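Long-range contacts in outer surface protein (Bacillus cereus ATCC 14579, PDB 1X7F), which is of uncharacterised function but is probably a 6-phospho-N-acetylmuramidase that acts on a phosphorylated cell-wall sugar: residues 31-36 with 44-49; 292-297 with 376-381. All coordinates share one frame; numbering follows the deposited sequence. Where two conformers were deposited one is given.

Interaction 1 (31-36 with 44-49) lies in the N-terminal part of the protein and interaction 2 (292-297 with 376-381) in the C-terminal part. They share no element. Their centres are about 39 Å apart, on opposite sides of the chain's centre, and their nearest atoms about 26 Å. Interaction 1 is wholly buried and packs a helix on a strand of the parallel sheet. Its chemistry is apolar, with one water as the polar bridge. Interaction 2 is only partly buried, at an outermost strand of a mixed sheet. There the backbones bond directly, and ring faces lie against a CB and a glycine backbone. It also buries much more surface.

Interaction 1 (31-36 with 44-49); sequences ISLYPE and MAYISA
Tyr46 OH meets water 1 at 2.7 Å, and the same water accepts a bond from Ser32 N at 2.8 Å. This water is the polar bridge between the strand and the helix, since no direct hydrogen bond joins the two segments. The phenol oxygen also bonds to Ala254 N. The hydroxyl end of this buried side chain thus has two polar partners, water 1 and Ala254 N. Water 1 lies in the plane of the Tyr46 ring. Tyr253 sets its ring edge-to-face with Tyr46.

Tyr46 carries CG anti to its own nitrogen (chi1 -173°), which sends the ring from the helix toward the strand. Leu33 CD2 touches the edge of this ring in its plane, 3.5 Å from Tyr46 CD2. Ser32 O lies near the same plane, 3.7 Å from Tyr46 CE2. Ile31 comes in obliquely instead. Its CB is 3.9 Å from Tyr46 CE2, and its CG2 branch packs by the hydroxyl. Ile31 CD1, at the end of the longer branch, touches both the Tyr46 ring and Ile47, 4.2 Å from Ile47 CG1.

Leu33 divides its two methyls between neighbours. While CD2 takes the tyrosine edge, Leu33 CD1 meets Ile47 CD1 at 3.7 Å, and these two side chains cross at about a right angle. Ile79 of helix 74-85 also touches Leu33, while Ile58 of strand 55-62 touches Ile47, so this apolar layer continues past the two segments. Ser32 points away from the helix, and its OG bonds to Ile249 O.

The strand and helix axes run antiparallel at 174°, 10.1 Å apart at closest approach. This is the first strand-helix pair of the beta-alpha-beta unit 28-33, 40-51, 55-62, in an eight-stranded parallel sheet consistent with the TIM-barrel-like fold of the AmyAc family.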
loop_
_atom_site.group_PDB
_atom_site.type_symbol
_atom_site.label_atom_id
_atom_site.label_comp_id
_atom_site.label_asym_id
_atom_site.label_seq_id
_atom_site.Cartn_x
_atom_site.Cartn_y
_atom_site.Cartn_z
ATOM N N ILE A 31 4.989 -10.665 -2.250
ATOM C CA ILE A 31 6.464 -10.680 -2.237
ATOM C C ILE A 31 6.959 -11.000 -3.646
ATOM O O ILE A 31 6.251 -11.654 -4.427
ATOM C CB ILE A 31 7.011 -11.768 -1.255
ATOM C CG1 ILE A 31 6.267 -13.112 -1.444
ATOM C CG2 ILE A 31 6.928 -11.281 0.196
ATOM C CD1 ILE A 31 7.025 -14.376 -0.958
ATOM N N SER A 32 8.175 -10.567 -3.977
ATOM C CA SER A 32 8.764 -10.946 -5.264
ATOM C C SER A 32 9.851 -11.983 -5.078
ATOM O O SER A 32 10.530 -11.972 -4.052
ATOM C CB SER A 32 9.312 -9.720 -6.002
ATOM O OG SER A 32 8.246 -8.881 -6.396
ATOM N N LEU A 33 10.001 -12.873 -6.069
ATOM C CA LEU A 33 11.107 -13.835 -6.124
ATOM C C LEU A 33 11.917 -13.703 -7.412
ATOM O O LEU A 33 11.390 -13.319 -8.455
ATOM C CB LEU A 33 10.604 -15.291 -5.999
ATOM C CG LEU A 33 9.804 -15.687 -4.754
ATOM C CD1 LEU A 33 9.426 -17.156 -4.841
ATOM C CD2 LEU A 33 10.595 -15.417 -3.490
ATOM N N TYR A 34 13.205 -14.027 -7.325
ATOM C CA TYR A 34 14.100 -14.043 -8.485
ATOM C C TYR A 34 14.965 -15.266 -8.302
ATOM O O TYR A 34 16.135 -15.155 -7.929
ATOM C CB TYR A 34 14.937 -12.744 -8.575
ATOM C CG TYR A 34 14.065 -11.501 -8.553
ATOM C CD1 TYR A 34 13.734 -10.883 -7.353
ATOM C CD2 TYR A 34 13.529 -10.985 -9.729
ATOM C CE1 TYR A 34 12.905 -9.757 -7.322
ATOM C CE2 TYR A 34 12.690 -9.877 -9.710
ATOM C CZ TYR A 34 12.388 -9.265 -8.508
ATOM O OH TYR A 34 11.561 -8.171 -8.495
ATOM N N PRO A 35 14.386 -16.445 -8.546
ATOM C CA PRO A 35 15.038 -17.702 -8.193
ATOM C C PRO A 35 16.443 -17.887 -8.778
ATOM O O PRO A 35 17.287 -18.532 -8.149
ATOM C CB PRO A 35 14.064 -18.762 -8.726
ATOM C CG PRO A 35 12.752 -18.064 -8.729
ATOM C CD PRO A 35 13.079 -16.679 -9.192
ATOM N N GLU A 36 16.696 -17.322 -9.956
ATOM C CA GLU A 36 18.010 -17.469 -10.599
ATOM C C GLU A 36 19.115 -16.729 -9.844
ATOM O O GLU A 36 20.287 -17.082 -9.955
ATOM C CB GLU A 36 17.966 -17.046 -12.072
ATOM C CG GLU A 36 17.811 -15.554 -12.311
ATOM C CD GLU A 36 17.378 -15.247 -13.725
ATOM O OE1 GLU A 36 16.176 -15.423 -14.024
ATOM O OE2 GLU A 36 18.234 -14.826 -14.533
ATOM N N MET A 44 12.048 -20.793 -0.721
ATOM C CA MET A 44 10.989 -21.548 -0.055
ATOM C C MET A 44 10.858 -21.128 1.404
ATOM O O MET A 44 9.752 -20.966 1.902
ATOM C CB MET A 44 11.201 -23.067 -0.206
ATOM C CG MET A 44 10.933 -23.562 -1.624
ATOM S SD MET A 44 10.839 -25.337 -1.860
ATOM C CE MET A 44 12.553 -25.845 -1.657
ATOM N N ALA A 45 11.991 -20.930 2.075
ATOM C CA ALA A 45 12.005 -20.386 3.429
ATOM C C ALA A 45 11.334 -18.991 3.504
ATOM O O ALA A 45 10.603 -18.689 4.456
ATOM C CB ALA A 45 13.432 -20.351 3.970
ATOM N N TYR A 46 11.557 -18.172 2.484
ATOM C CA TYR A 46 10.981 -16.819 2.382
ATOM C C TYR A 46 9.465 -16.820 2.197
ATOM O O TYR A 46 8.753 -16.051 2.848
ATOM C CB TYR A 46 11.631 -16.094 1.205
ATOM C CG TYR A 46 11.300 -14.626 1.033
ATOM C CD1 TYR A 46 11.447 -13.722 2.082
ATOM C CD2 TYR A 46 10.908 -14.132 -0.215
ATOM C CE1 TYR A 46 11.176 -12.368 1.908
ATOM C CE2 TYR A 46 10.644 -12.774 -0.411
ATOM C CZ TYR A 46 10.773 -11.897 0.662
ATOM O OH TYR A 46 10.534 -10.550 0.474
ATOM N N ILE A 47 8.993 -17.660 1.278
ATOM C CA ILE A 47 7.572 -17.919 1.075
ATOM C C ILE A 47 6.931 -18.325 2.403
ATOM O O ILE A 47 5.869 -17.814 2.760
ATOM C CB ILE A 47 7.384 -19.028 -0.006
ATOM C CG1 ILE A 47 7.699 -18.490 -1.412
ATOM C CG2 ILE A 47 5.973 -19.659 0.053
ATOM C CD1 ILE A 47 7.896 -19.608 -2.462
ATOM N N SER A 48 7.583 -19.237 3.133
ATOM C CA SER A 48 7.111 -19.652 4.458
ATOM C C SER A 48 7.034 -18.471 5.441
ATOM O O SER A 48 6.032 -18.319 6.140
ATOM C CB SER A 48 7.995 -20.767 5.028
ATOM O OG SER A 48 7.690 -22.018 4.432
ATOM N N ALA A 49 8.102 -17.668 5.483
ATOM C CA ALA A 49 8.198 -16.460 6.303
ATOM C C ALA A 49 7.098 -15.452 5.987
ATOM O O ALA A 49 6.440 -14.962 6.892
ATOM C CB ALA A 49 9.589 -15.789 6.132
HETATM O O HOH W 1 10.153 -9.964 -2.135
#

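Interaction 2 (292-297 with 376-381); sequences LHVRRG and GAWTQF
The Trp378 ring lies with one face over Gly297: Gly297 CA stands 3.5 Å from the centroid of the five-membered ring, a CH-pi contact 18° off the normal. Gly297 N and Arg296 C lie over that same face, nearer its rim. Val294 CG1 comes to the indole edge, near its plane. Arg296 CG also reaches the six-membered ring, while its guanidinium makes a salt bridge with Asp298.

The Phe381 ring takes His293 CB over one face, 3.7 Å from its centroid, in a second CH-pi contact. Arg295 N is at the edge of this ring. Phe381 has CG between its own N and carbonyl carbon (chi1 64°), which folds the ring back over His293. The imidazole is slid aside from the phenyl, with planes at 29°, so the two rings barely overlap. His293 ND1 bonds to Ser306 OG and His293 NE2 to Thr288 O.

The backbones pair antiparallel: strand 293-294, outermost in the mixed sheet, runs beside strand 380-384. His293 and Phe381 form the hydrogen-bonded pair. His293 N bonds to Phe381 O at 2.9 Å, and Phe381 N returns a bond to His293 O. Val294 and Gln380 form the non-hydrogen-bonded pair. On their face the two side chains lie side by side, with Val294 CG2 3.9 Å from Gln380 CG.

Beyond the paired residues, Arg295 N bonds to Thr379 O at 3.0 Å, and Trp378 N to Arg295 O at 2.8 Å. Segment 376-381 begins with a type II beta turn, Gly376 to Thr379. The extended side chain of Arg295 runs along Gly376, its CB 3.3 Å from Gly376 O. Its NH2 then bonds to Val375 O.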
loop_
_atom_site.group_PDB
_atom_site.type_symbol
_atom_site.label_atom_id
_atom_site.label_comp_id
_atom_site.label_asym_id
_atom_site.label_seq_id
_atom_site.Cartn_x
_atom_site.Cartn_y
_atom_site.Cartn_z
ATOM N N LEU A 292 -12.150 5.411 17.330
ATOM C CA LEU A 292 -12.206 5.500 15.887
ATOM C C LEU A 292 -12.612 6.933 15.540
ATOM O O LEU A 292 -13.770 7.331 15.727
ATOM C CB LEU A 292 -13.204 4.477 15.333
ATOM C CG LEU A 292 -13.496 4.446 13.827
ATOM C CD1 LEU A 292 -12.215 4.514 12.980
ATOM C CD2 LEU A 292 -14.324 3.203 13.473
ATOM N N HIS A 293 -11.643 7.712 15.062
ATOM C CA HIS A 293 -11.861 9.105 14.734
ATOM C C HIS A 293 -12.509 9.265 13.369
ATOM O O HIS A 293 -12.283 8.454 12.470
ATOM C CB HIS A 293 -10.544 9.876 14.796
ATOM C CG HIS A 293 -9.882 9.803 16.131
ATOM N ND1 HIS A 293 -10.359 10.488 17.230
ATOM C CD2 HIS A 293 -8.812 9.090 16.559
ATOM C CE1 HIS A 293 -9.595 10.213 18.276
ATOM N NE2 HIS A 293 -8.651 9.367 17.895
ATOM N N VAL A 294 -13.344 10.292 13.239
ATOM C CA VAL A 294 -13.963 10.632 11.966
ATOM C C VAL A 294 -13.711 12.119 11.779
ATOM O O VAL A 294 -13.962 12.899 12.697
ATOM C CB VAL A 294 -15.495 10.341 11.941
ATOM C CG1 VAL A 294 -16.124 10.817 10.616
ATOM C CG2 VAL A 294 -15.774 8.866 12.149
ATOM N N ARG A 295 -13.170 12.504 10.622
ATOM C CA ARG A 295 -13.097 13.918 10.260
ATOM C C ARG A 295 -14.502 14.389 9.932
ATOM O O ARG A 295 -15.121 13.887 8.988
ATOM C CB ARG A 295 -12.178 14.144 9.054
ATOM C CG ARG A 295 -11.887 15.625 8.787
ATOM C CD ARG A 295 -10.892 15.906 7.652
ATOM N NE ARG A 295 -10.543 17.333 7.596
ATOM C CZ ARG A 295 -9.842 17.905 6.620
ATOM N NH1 ARG A 295 -9.583 19.204 6.669
ATOM N NH2 ARG A 295 -9.400 17.186 5.594
ATOM N N ARG A 296 -15.021 15.334 10.715
ATOM C CA ARG A 296 -16.350 15.872 10.412
ATOM C C ARG A 296 -16.373 16.464 8.999
ATOM O O ARG A 296 -15.474 17.241 8.617
ATOM C CB ARG A 296 -16.841 16.883 11.460
ATOM C CG ARG A 296 -18.381 16.978 11.492
ATOM C CD ARG A 296 -18.951 17.855 12.596
ATOM N NE ARG A 296 -18.741 19.288 12.348
ATOM C CZ ARG A 296 -18.835 20.242 13.269
ATOM N NH1 ARG A 296 -19.113 19.944 14.532
ATOM N NH2 ARG A 296 -18.648 21.506 12.926
ATOM N N GLY A 297 -17.397 16.081 8.248
ATOM C CA GLY A 297 -17.530 16.403 6.837
ATOM C C GLY A 297 -17.464 17.853 6.389
ATOM O O GLY A 297 -17.039 18.116 5.260
ATOM N N GLY A 376 -10.036 12.814 4.399
ATOM C CA GLY A 376 -10.982 13.773 3.848
ATOM C C GLY A 376 -12.255 13.891 4.667
ATOM O O GLY A 376 -12.348 13.385 5.800
ATOM N N ALA A 377 -13.235 14.568 4.078
ATOM C CA ALA A 377 -14.555 14.720 4.653
ATOM C C ALA A 377 -15.160 13.350 4.990
ATOM O O ALA A 377 -15.354 12.530 4.101
ATOM C CB ALA A 377 -15.449 15.490 3.680
ATOM N N TRP A 378 -15.418 13.113 6.279
ATOM C CA TRP A 378 -16.094 11.887 6.777
ATOM C C TRP A 378 -15.215 10.618 6.884
ATOM O O TRP A 378 -15.716 9.529 7.174
ATOM C CB TRP A 378 -17.368 11.575 5.973
ATOM C CG TRP A 378 -18.429 12.650 6.017
ATOM C CD1 TRP A 378 -19.032 13.255 4.941
ATOM C CD2 TRP A 378 -19.033 13.228 7.186
ATOM N NE1 TRP A 378 -19.965 14.168 5.369
ATOM C CE2 TRP A 378 -19.992 14.172 6.740
ATOM C CE3 TRP A 378 -18.867 13.041 8.573
ATOM C CZ2 TRP A 378 -20.773 14.935 7.627
ATOM C CZ3 TRP A 378 -19.642 13.806 9.459
ATOM C CH2 TRP A 378 -20.584 14.739 8.975
ATOM N N THR A 379 -13.922 10.766 6.642
ATOM C CA THR A 379 -12.969 9.666 6.704
ATOM C C THR A 379 -12.773 9.201 8.151
ATOM O O THR A 379 -12.546 10.002 9.055
ATOM C CB THR A 379 -11.608 10.125 6.100
ATOM O OG1 THR A 379 -11.784 10.422 4.716
ATOM C CG2 THR A 379 -10.568 8.988 6.091
ATOM N N GLN A 380 -12.865 7.899 8.350
ATOM C CA GLN A 380 -12.469 7.284 9.604
ATOM C C GLN A 380 -10.980 7.032 9.585
ATOM O O GLN A 380 -10.429 6.666 8.551
ATOM C CB GLN A 380 -13.190 5.955 9.777
ATOM C CG GLN A 380 -14.673 6.073 9.666
ATOM C CD GLN A 380 -15.356 4.726 9.639
ATOM O OE1 GLN A 380 -14.799 3.739 9.147
ATOM N NE2 GLN A 380 -16.568 4.682 10.159
ATOM N N PHE A 381 -10.336 7.226 10.731
ATOM C CA PHE A 381 -8.933 6.875 10.902
ATOM C C PHE A 381 -8.711 6.549 12.373
ATOM O O PHE A 381 -9.532 6.917 13.212
ATOM C CB PHE A 381 -8.009 8.010 10.411
ATOM C CG PHE A 381 -8.141 9.278 11.192
ATOM C CD1 PHE A 381 -7.252 9.567 12.222
ATOM C CD2 PHE A 381 -9.177 10.165 10.929
ATOM C CE1 PHE A 381 -7.391 10.733 12.981
ATOM C CE2 PHE A 381 -9.331 11.328 11.677
ATOM C CZ PHE A 381 -8.429 11.618 12.702
#